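Putative transcriptional regulator protein, LacI family (Rhizobium etli, PDB 3MIZ) probably binds cis-regulatory DNA as a transcriptional repressor of the LacI family, whose periplasmic-binding-protein-like domain usually senses a small effector. Local coordinates at residues 30-33 against 34-38; 250-253 against 254-258. All coordinates share one frame; numbering follows the deposited sequence.

Interaction 1 of 2, residues 30-33 against 34-38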
ATOM      1  N   VAL A  30      -2.958   2.896   6.026  1.00 27.28           N
ATOM      2  CA  VAL A  30      -4.039   3.758   5.581  1.00 26.25           C
ATOM      3  C   VAL A  30      -5.358   3.322   6.192  1.00 23.74           C
ATOM      4  O   VAL A  30      -6.293   4.117   6.279  1.00 24.22           O
ATOM      5  CB  VAL A  30      -4.179   3.739   4.044  1.00 28.09           C
ATOM      6  CG1 VAL A  30      -2.889   4.219   3.399  1.00 29.12           C
ATOM      7  CG2 VAL A  30      -4.527   2.337   3.570  1.00 29.33           C
ATOM      8  N   ASP A  31      -5.440   2.059   6.611  1.00 21.37           N
ATOM      9  CA  ASP A  31      -6.668   1.561   7.220  1.00 18.99           C
ATOM     10  C   ASP A  31      -7.034   2.361   8.469  1.00 17.02           C
ATOM     11  O   ASP A  31      -8.204   2.446   8.838  1.00 14.37           O
ATOM     12  CB  ASP A  31      -6.537   0.077   7.566  1.00 21.76           C
ATOM     13  CG  ASP A  31      -7.446  -0.792   6.723  1.00 25.62           C
ATOM     14  OD1 ASP A  31      -7.510  -0.572   5.494  1.00 24.57           O
ATOM     15  OD2 ASP A  31      -8.096  -1.696   7.289  1.00 29.44           O
ATOM     16  N   ILE A  32      -6.038   2.944   9.133  1.00 15.77           N
ATOM     17  CA  ILE A  32      -6.349   3.748  10.311  1.00 14.41           C
ATOM     18  C   ILE A  32      -7.124   4.947   9.794  1.00 13.67           C
ATOM     19  O   ILE A  32      -8.149   5.335  10.355  1.00 17.10           O
ATOM     20  CB  ILE A  32      -5.083   4.253  11.027  1.00 12.98           C
ATOM     21  CG1 ILE A  32      -4.328   3.074  11.639  1.00 13.55           C
ATOM     22  CG2 ILE A  32      -5.479   5.243  12.143  1.00 12.79           C
ATOM     23  CD1 ILE A  32      -2.972   3.462  12.220  1.00 12.08           C
ATOM     24  N   VAL A  33      -6.626   5.530   8.712  1.00 15.16           N
ATOM     25  CA  VAL A  33      -7.274   6.690   8.120  1.00 17.24           C
ATOM     26  C   VAL A  33      -8.672   6.291   7.670  1.00 18.99           C
ATOM     27  O   VAL A  33      -9.629   7.036   7.865  1.00 16.07           O
ATOM     28  CB  VAL A  33      -6.457   7.222   6.935  1.00 19.75           C
ATOM     29  CG1 VAL A  33      -7.078   8.501   6.402  1.00 20.42           C
ATOM     30  CG2 VAL A  33      -5.024   7.469   7.379  1.00 18.60           C
ATOM     31  N   ARG A  34      -8.782   5.101   7.087  1.00 18.96           N
ATOM     32  CA  ARG A  34     -10.067   4.584   6.635  1.00 20.43           C
ATOM     33  C   ARG A  34     -11.039   4.522   7.813  1.00 19.63           C
ATOM     34  O   ARG A  34     -12.209   4.878   7.686  1.00 17.97           O
ATOM     35  CB  ARG A  34      -9.882   3.182   6.040  1.00 22.42           C
ATOM     36  CG  ARG A  34     -11.173   2.493   5.634  1.00 28.21           C
ATOM     37  CD  ARG A  34     -10.940   1.000   5.405  1.00 31.39           C
ATOM     38  NE  ARG A  34     -12.193   0.259   5.472  1.00 35.18           N
ATOM     39  CZ  ARG A  34     -12.292  -1.018   5.819  1.00 37.26           C
ATOM     40  NH1 ARG A  34     -11.203  -1.712   6.134  1.00 37.06           N
ATOM     41  NH2 ARG A  34     -13.484  -1.601   5.862  1.00 37.68           N
ATOM     42  N   GLY A  35     -10.544   4.065   8.959  1.00 18.47           N
ATOM     43  CA  GLY A  35     -11.378   3.972  10.143  1.00 17.00           C
ATOM     44  C   GLY A  35     -11.761   5.353  10.645  1.00 17.44           C
ATOM     45  O   GLY A  35     -12.911   5.590  11.023  1.00 18.24           O
ATOM     46  N   ILE A  36     -10.798   6.268  10.663  1.00 15.71           N
ATOM     47  CA  ILE A  36     -11.080   7.634  11.099  1.00 16.84           C
ATOM     48  C   ILE A  36     -12.121   8.257  10.168  1.00 15.78           C
ATOM     49  O   ILE A  36     -13.135   8.790  10.616  1.00 16.42           O
ATOM     50  CB  ILE A  36      -9.815   8.535  11.038  1.00 17.09           C
ATOM     51  CG1 ILE A  36      -8.724   8.011  11.975  1.00 17.41           C
ATOM     52  CG2 ILE A  36     -10.185   9.965  11.398  1.00 15.41           C
ATOM     53  CD1 ILE A  36      -9.091   8.055  13.421  1.00 25.66           C
ATOM     54  N   GLN A  37     -11.857   8.194   8.865  1.00 16.65           N
ATOM     55  CA  GLN A  37     -12.754   8.783   7.873  1.00 18.98           C
ATOM     56  C   GLN A  37     -14.166   8.214   7.966  1.00 19.38           C
ATOM     57  O   GLN A  37     -15.140   8.970   7.954  1.00 22.09           O
ATOM     58  CB  GLN A  37     -12.185   8.584   6.462  1.00 20.17           C
ATOM     59  CG  GLN A  37     -12.882   9.396   5.376  1.00 21.34           C
ATOM     60  CD  GLN A  37     -12.552  10.877   5.437  1.00 24.42           C
ATOM     61  OE1 GLN A  37     -11.408  11.281   5.223  1.00 23.64           O
ATOM     62  NE2 GLN A  37     -13.560  11.697   5.729  1.00 21.96           N
ATOM     63  N   ASP A  38     -14.286   6.890   8.064  1.00 20.11           N
ATOM     64  CA  ASP A  38     -15.604   6.264   8.181  1.00 20.39           C
ATOM     65  C   ASP A  38     -16.357   6.803   9.392  1.00 19.59           C
ATOM     66  O   ASP A  38     -17.543   7.133   9.302  1.00 18.16           O
ATOM     67  CB  ASP A  38     -15.474   4.743   8.283  1.00 23.12           C
ATOM     68  CG  ASP A  38     -15.302   4.082   6.929  1.00 23.82           C
ATOM     69  OD1 ASP A  38     -15.138   4.817   5.934  1.00 26.07           O
ATOM     70  OD2 ASP A  38     -15.327   2.834   6.865  1.00 25.27           O
TER
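D31 and R34, one turn apart on the helix, lie side by side with their ends pointing the same way, and their charged groups meet as a loose salt bridge: R34 NH1 stands 3.3 Å from D31 OD2. The hydrogen bond within it is weak, with an N-H...O angle of only 134°. OD2 lies near the guanidinium plane at its edge; the carboxylate and guanidinium planes are turned 67° apart, and only OD2 is within bonding distance of NH1. R34 gets there with its CG anti to the backbone N (chi1 175°) and an extended chain whose CD passes 3.8 Å from D31 OD1. On another side of the helix I32 and I36 make the apolar counterpart, I32 CG2 being 4.3 Å from I36 CG1. That same I36 CG1 sits 3.2 Å from I32 O, the acceptor for I36 N.

All this rides on the opening turns of helix 30-42, the crossover helix of a beta-alpha-beta unit between parallel strands 15-20 and 46-51, in the Rossmann-like fold of periplasmic-binding-protein domains. The i to i+4 backbone bonds are regular: Q37 N reaches V33 O at 2.7 Å and is the straightest, and G35 N meets D31 O at 2.8 Å.

Farther out, D31 OD2 has its stronger partner in R236, and R34 also forms a cation-pi contact with Y254. With an alanine at D31, R236 and R34 would probably lose their shared carboxylate, and the R34 guanidinium would be freer to turn. I32 and I36 rest on V77 and L75 of strand 73-78, while V30, R34 and Q37 pack against the second subunit.

Interaction 2 of 2, residues 250-253 against 254-258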
ATOM      1  N   ALA A 250      -4.213 -10.077  12.564  1.00 14.16           N
ATOM      2  CA  ALA A 250      -4.623  -8.808  11.996  1.00 13.44           C
ATOM      3  C   ALA A 250      -4.395  -7.623  12.911  1.00 14.61           C
ATOM      4  O   ALA A 250      -4.869  -7.603  14.046  1.00 13.68           O
ATOM      5  CB  ALA A 250      -6.088  -8.865  11.607  1.00 16.26           C
ATOM      6  N   LEU A 251      -3.661  -6.634  12.420  1.00 13.92           N
ATOM      7  CA  LEU A 251      -3.456  -5.431  13.212  1.00 14.10           C
ATOM      8  C   LEU A 251      -4.819  -4.762  13.073  1.00 14.92           C
ATOM      9  O   LEU A 251      -5.329  -4.620  11.958  1.00 15.07           O
ATOM     10  CB  LEU A 251      -2.361  -4.559  12.597  1.00 16.75           C
ATOM     11  CG  LEU A 251      -0.903  -4.961  12.839  1.00 17.17           C
ATOM     12  CD1 LEU A 251       0.005  -4.087  11.973  1.00 19.44           C
ATOM     13  CD2 LEU A 251      -0.555  -4.800  14.315  1.00 17.92           C
ATOM     14  N   PRO A 252      -5.442  -4.372  14.200  1.00 14.91           N
ATOM     15  CA  PRO A 252      -6.757  -3.726  14.209  1.00 13.82           C
ATOM     16  C   PRO A 252      -6.731  -2.250  13.791  1.00 14.06           C
ATOM     17  O   PRO A 252      -7.292  -1.389  14.470  1.00 11.32           O
ATOM     18  CB  PRO A 252      -7.207  -3.915  15.657  1.00 15.38           C
ATOM     19  CG  PRO A 252      -5.923  -3.740  16.402  1.00 15.43           C
ATOM     20  CD  PRO A 252      -4.941  -4.558  15.576  1.00 13.48           C
ATOM     21  N   TYR A 253      -6.097  -1.971  12.659  1.00 13.60           N
ATOM     22  CA  TYR A 253      -5.984  -0.608  12.163  1.00 14.27           C
ATOM     23  C   TYR A 253      -7.307   0.115  11.985  1.00 14.96           C
ATOM     24  O   TYR A 253      -7.477   1.226  12.480  1.00 10.66           O
ATOM     25  CB  TYR A 253      -5.203  -0.579  10.846  1.00 16.23           C
ATOM     26  CG  TYR A 253      -3.708  -0.674  11.045  1.00 18.69           C
ATOM     27  CD1 TYR A 253      -3.118  -0.198  12.217  1.00 23.67           C
ATOM     28  CD2 TYR A 253      -2.878  -1.198  10.059  1.00 25.65           C
ATOM     29  CE1 TYR A 253      -1.743  -0.240  12.403  1.00 25.68           C
ATOM     30  CE2 TYR A 253      -1.487  -1.242  10.237  1.00 25.96           C
ATOM     31  CZ  TYR A 253      -0.936  -0.757  11.412  1.00 24.35           C
ATOM     32  OH  TYR A 253       0.429  -0.761  11.602  1.00 31.42           O
ATOM     33  N   TYR A 254      -8.236  -0.508  11.270  1.00 11.96           N
ATOM     34  CA  TYR A 254      -9.535   0.101  11.039  1.00 16.03           C
ATOM     35  C   TYR A 254     -10.196   0.472  12.370  1.00 16.03           C
ATOM     36  O   TYR A 254     -10.680   1.595  12.540  1.00 16.12           O
ATOM     37  CB  TYR A 254     -10.431  -0.860  10.247  1.00 19.10           C
ATOM     38  CG  TYR A 254     -11.790  -0.287   9.918  1.00 22.23           C
ATOM     39  CD1 TYR A 254     -11.933   0.719   8.961  1.00 22.64           C
ATOM     40  CD2 TYR A 254     -12.926  -0.722  10.592  1.00 24.67           C
ATOM     41  CE1 TYR A 254     -13.179   1.283   8.692  1.00 25.92           C
ATOM     42  CE2 TYR A 254     -14.175  -0.169  10.330  1.00 26.43           C
ATOM     43  CZ  TYR A 254     -14.296   0.834   9.381  1.00 27.43           C
ATOM     44  OH  TYR A 254     -15.532   1.399   9.141  1.00 28.57           O
ATOM     45  N   ASP A 255     -10.201  -0.466  13.315  1.00 17.00           N
ATOM     46  CA  ASP A 255     -10.802  -0.229  14.625  1.00 18.17           C
ATOM     47  C   ASP A 255     -10.031   0.815  15.429  1.00 17.77           C
ATOM     48  O   ASP A 255     -10.629   1.582  16.182  1.00 16.30           O
ATOM     49  CB  ASP A 255     -10.890  -1.528  15.432  1.00 20.24           C
ATOM     50  CG  ASP A 255     -11.873  -2.522  14.837  1.00 26.68           C
ATOM     51  OD1 ASP A 255     -12.933  -2.090  14.330  1.00 26.07           O
ATOM     52  OD2 ASP A 255     -11.589  -3.735  14.892  1.00 29.51           O
ATOM     53  N   LEU A 256      -8.707   0.830  15.290  1.00 15.17           N
ATOM     54  CA  LEU A 256      -7.898   1.823  16.000  1.00 15.08           C
ATOM     55  C   LEU A 256      -8.310   3.217  15.553  1.00 14.02           C
ATOM     56  O   LEU A 256      -8.401   4.137  16.366  1.00 15.13           O
ATOM     57  CB  LEU A 256      -6.404   1.633  15.722  1.00 13.35           C
ATOM     58  CG  LEU A 256      -5.691   0.509  16.477  1.00 18.84           C
ATOM     59  CD1 LEU A 256      -4.268   0.348  15.954  1.00 20.41           C
ATOM     60  CD2 LEU A 256      -5.679   0.825  17.966  1.00 16.57           C
ATOM     61  N   GLY A 257      -8.542   3.366  14.252  1.00 13.00           N
ATOM     62  CA  GLY A 257      -8.951   4.647  13.708  1.00 12.29           C
ATOM     63  C   GLY A 257     -10.332   5.050  14.200  1.00 15.69           C
ATOM     64  O   GLY A 257     -10.529   6.171  14.664  1.00 14.29           O
ATOM     65  N   ARG A 258     -11.296   4.138  14.111  1.00 15.22           N
ATOM     66  CA  ARG A 258     -12.645   4.446  14.574  1.00 17.93           C
ATOM     67  C   ARG A 258     -12.662   4.741  16.070  1.00 17.52           C
ATOM     68  O   ARG A 258     -13.275   5.722  16.510  1.00 17.94           O
ATOM     69  CB  ARG A 258     -13.593   3.282  14.273  1.00 21.11           C
ATOM     70  CG  ARG A 258     -13.791   2.998  12.795  1.00 24.95           C
ATOM     71  CD  ARG A 258     -14.869   1.935  12.620  1.00 31.54           C
ATOM     72  NE  ARG A 258     -16.117   2.338  13.260  1.00 35.86           N
ATOM     73  CZ  ARG A 258     -16.865   3.357  12.848  1.00 37.93           C
ATOM     74  NH1 ARG A 258     -16.495   4.067  11.792  1.00 40.35           N
ATOM     75  NH2 ARG A 258     -17.973   3.676  13.499  1.00 39.57           N
TER
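L256 reaches back to P252 and Y253 at the start of helix 253-268, and its side chain can be traced atom by atom. L256 CB lies 3.4 Å from P252 O. The next carbon, L256 CG, is anti to its own carbonyl carbon (chi1 -78°), which turns it back along the helix to within 3.2 Å of P252 O, while P252 CG packs 4.3 Å from L256 CG. At the tip, L256 CD1 comes 3.9 Å from Y253 CD1, near the plane of the ring and therefore at its edge, not over a face. One face of the Y253 ring is taken instead by L251, whose CB stands 4.1 Å above the ring centre.

P252 is the N-cap of the helix and the centre of an inverse gamma turn, the bend by which the chain leaves strand 248-250. Its carbonyl oxygen, P252 O, accepts L256 N at 2.8 Å, and Y253 O accepts G257 N in the next bond. Beyond the segments, I111 and P113 of strand 110-113 meet L256, and P113 also touches P252. The chemistry implies a helix start held by backbone bonds and hydrocarbon contact: P252 O serves as a polar acceptor for L256 N while the L256 side chain packs closely beside it.

Interaction 1 lies on the first turns of helix 30-42 and interaction 2 at the loop and first turn leading into helix 253-268; far apart in sequence, their centres are about 8 Å apart. A polar tie between them is a probable hydrogen bond of 2.7 Å from D38 OD2 to Y254 OH. Glycine permits close approach: G35 CA stands 3.5 Å from Y254 CD1. R258 CG is 3.3 Å from G35 O and also lies over one face of the Y254 ring, offset toward its rim, between G35 of helix 30-42 and the tyrosine of its own helix. Y253 adds contacts to D31 and I32. The pair thus fastens helix 253-268 against the crossover helix 30-42.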